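Local coordinates for protein paenibacillus xanthan lyase (PDB 6F2P) that probably cleaves the polysaccharide xanthan by beta-elimination, as a calcium-binding, multidomain lyase of polysaccharide lyase family 8, at residues Thr906-Asn911 with Asp931-Asp936. Residues are numbered along the deposited sequence; the frame is centred on the assembly and turned at random. Where two conformers were deposited one is given.
Sequences TVIVDN and DRYGAD. With CA (calcium ion), chain G.
A calcium ion joins Asp910 and Asn911 to the loop 931-936. Asp910, its CG anti to the backbone N (chi1 -165°), offers both carboxylate oxygens, OD1 at 2.6 Å from the calcium and OD2 longer at 2.9 Å. Asn911 turns its amide oxygen inward, OD1 lying 2.3 Å from the metal. From the loop come two main-chain carbonyls, Tyr933 O at 2.3 Å and Asp936 O at 2.4 Å from the ion, and Asp1032 on strand 1030-1039 completes the protein ligands.

Beyond this shell, Asn911 ND2 donates to Asp936 OD1 at 3.3 Å, approaching from above the carboxylate plane; one amide thus binds metal through its oxygen and the loop through its nitrogen. The calcium would probably ease any repulsion between the Asp910 and Asp936 carboxylates. Asp910 OD1 lies at the edge of the Tyr933 ring, while Ile908 packs obliquely against its hydroxyl end, CD1 being 3.3 Å from Tyr933 OH and CG2 3.5 Å from Tyr933 CZ. An alanine in place of Tyr933 could keep the carbonyl ligand, but losing the ring would probably loosen the loop against Ile908 and Asp910.

Val907 and Val909 hydrogen-bond through their backbones to strand 1030-1039, which also brings Asp1032. The geometry is consistent with a structural calcium site, fastening a loop to segment 906-911 in the beta-rich golvesin C-terminal-like domain.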
loop_
_atom_site.group_PDB
_atom_site.type_symbol
_atom_site.label_atom_id
_atom_site.label_comp_id
_atom_site.label_asym_id
_atom_site.label_seq_id
_atom_site.Cartn_x
_atom_site.Cartn_y
_atom_site.Cartn_z
ATOM N N THR A 906 -24.997 12.928 -36.471
ATOM C CA THR A 906 -26.017 12.791 -37.508
ATOM C C THR A 906 -27.340 12.255 -36.938
ATOM O O THR A 906 -27.350 11.279 -36.190
ATOM C CB THR A 906 -25.531 11.884 -38.661
ATOM O OG1 THR A 906 -24.375 12.467 -39.279
ATOM C CG2 THR A 906 -26.631 11.713 -39.711
ATOM N N VAL A 907 -28.447 12.915 -37.271
ATOM C CA VAL A 907 -29.764 12.499 -36.795
ATOM C C VAL A 907 -30.728 12.256 -37.957
ATOM O O VAL A 907 -30.806 13.069 -38.874
ATOM C CB VAL A 907 -30.386 13.550 -35.858
ATOM C CG1 VAL A 907 -31.744 13.073 -35.370
ATOM C CG2 VAL A 907 -29.463 13.832 -34.679
ATOM N N ILE A 908 -31.444 11.133 -37.931
ATOM C CA ILE A 908 -32.460 10.846 -38.946
ATOM C C ILE A 908 -33.843 10.699 -38.319
ATOM O O ILE A 908 -34.006 10.021 -37.306
ATOM C CB ILE A 908 -32.150 9.559 -39.734
ATOM C CG1 ILE A 908 -30.812 9.680 -40.459
ATOM C CG2 ILE A 908 -33.279 9.248 -40.726
ATOM C CD1 ILE A 908 -30.462 8.471 -41.323
ATOM N N VAL A 909 -34.839 11.345 -38.916
ATOM C CA VAL A 909 -36.212 11.195 -38.449
ATOM C C VAL A 909 -37.105 10.680 -39.569
ATOM O O VAL A 909 -37.217 11.315 -40.614
ATOM C CB VAL A 909 -36.773 12.509 -37.897
ATOM C CG1 VAL A 909 -38.087 12.254 -37.201
ATOM C CG2 VAL A 909 -35.785 13.136 -36.929
ATOM N N ASP A 910 -37.715 9.514 -39.354
ATOM C CA ASP A 910 -38.615 8.915 -40.335
ATOM C C ASP A 910 -40.045 9.245 -39.930
ATOM O O ASP A 910 -40.276 9.683 -38.809
ATOM C CB ASP A 910 -38.408 7.400 -40.394
ATOM C CG ASP A 910 -39.034 6.770 -41.625
ATOM O OD1 ASP A 910 -38.508 6.995 -42.737
ATOM O OD2 ASP A 910 -40.046 6.047 -41.484
ATOM N N ASN A 911 -41.003 9.059 -40.832
ATOM C CA ASN A 911 -42.394 9.381 -40.514
ATOM C C ASN A 911 -42.967 8.445 -39.455
ATOM O O ASN A 911 -43.958 8.767 -38.793
ATOM C CB ASN A 911 -43.251 9.333 -41.767
ATOM C CG ASN A 911 -43.093 8.037 -42.515
ATOM O OD1 ASN A 911 -42.065 7.796 -43.146
ATOM N ND2 ASN A 911 -44.113 7.186 -42.451
ATOM N N ASP A 931 -39.318 4.684 -53.202
ATOM C CA ASP A 931 -38.532 5.914 -53.257
ATOM C C ASP A 931 -38.000 6.200 -51.865
ATOM O O ASP A 931 -37.668 7.330 -51.522
ATOM C CB ASP A 931 -39.340 7.079 -53.793
ATOM C CG ASP A 931 -39.005 7.408 -55.235
ATOM O OD1 ASP A 931 -37.933 6.973 -55.718
ATOM O OD2 ASP A 931 -39.811 8.113 -55.883
ATOM N N ARG A 932 -37.997 5.149 -51.053
ATOM C CA ARG A 932 -37.065 4.974 -49.941
ATOM C C ARG A 932 -37.442 5.560 -48.582
ATOM O O ARG A 932 -38.600 5.893 -48.306
ATOM C CB ARG A 932 -35.636 5.390 -50.340
ATOM C CG ARG A 932 -35.119 4.768 -51.643
ATOM C CD ARG A 932 -34.090 3.687 -51.403
ATOM N NE ARG A 932 -33.006 4.148 -50.544
ATOM C CZ ARG A 932 -32.723 3.612 -49.363
ATOM N NH1 ARG A 932 -33.447 2.597 -48.911
ATOM N NH2 ARG A 932 -31.718 4.085 -48.642
ATOM N N TYR A 933 -36.399 5.680 -47.766
ATOM C CA TYR A 933 -36.475 5.780 -46.309
ATOM C C TYR A 933 -37.592 5.112 -45.505
ATOM O O TYR A 933 -38.728 5.585 -45.444
ATOM C CB TYR A 933 -36.013 7.118 -45.727
ATOM C CG TYR A 933 -35.071 6.828 -44.585
ATOM C CD1 TYR A 933 -33.709 6.641 -44.808
ATOM C CD2 TYR A 933 -35.556 6.645 -43.299
ATOM C CE1 TYR A 933 -32.847 6.335 -43.760
ATOM C CE2 TYR A 933 -34.715 6.341 -42.255
ATOM C CZ TYR A 933 -33.362 6.187 -42.484
ATOM O OH TYR A 933 -32.530 5.883 -41.426
ATOM N N GLY A 934 -37.196 4.011 -44.865
ATOM C CA GLY A 934 -38.077 3.171 -44.076
ATOM C C GLY A 934 -38.838 2.204 -44.964
ATOM O O GLY A 934 -38.488 1.995 -46.130
ATOM N N ALA A 935 -39.884 1.606 -44.409
ATOM C CA ALA A 935 -40.791 0.792 -45.199
ATOM C C ALA A 935 -41.635 1.709 -46.071
ATOM O O ALA A 935 -41.652 1.598 -47.302
ATOM C CB ALA A 935 -41.684 -0.024 -44.282
ATOM N N ASP A 936 -42.305 2.643 -45.406
ATOM C CA ASP A 936 -43.373 3.420 -46.008
ATOM C C ASP A 936 -43.060 4.915 -46.092
ATOM O O ASP A 936 -41.978 5.363 -45.703
ATOM C CB ASP A 936 -44.651 3.224 -45.184
ATOM C CG ASP A 936 -44.524 3.759 -43.755
ATOM O OD1 ASP A 936 -43.396 4.095 -43.325
ATOM O OD2 ASP A 936 -45.552 3.816 -43.046
HETATM CA CA CA G . -40.499 6.574 -44.287
#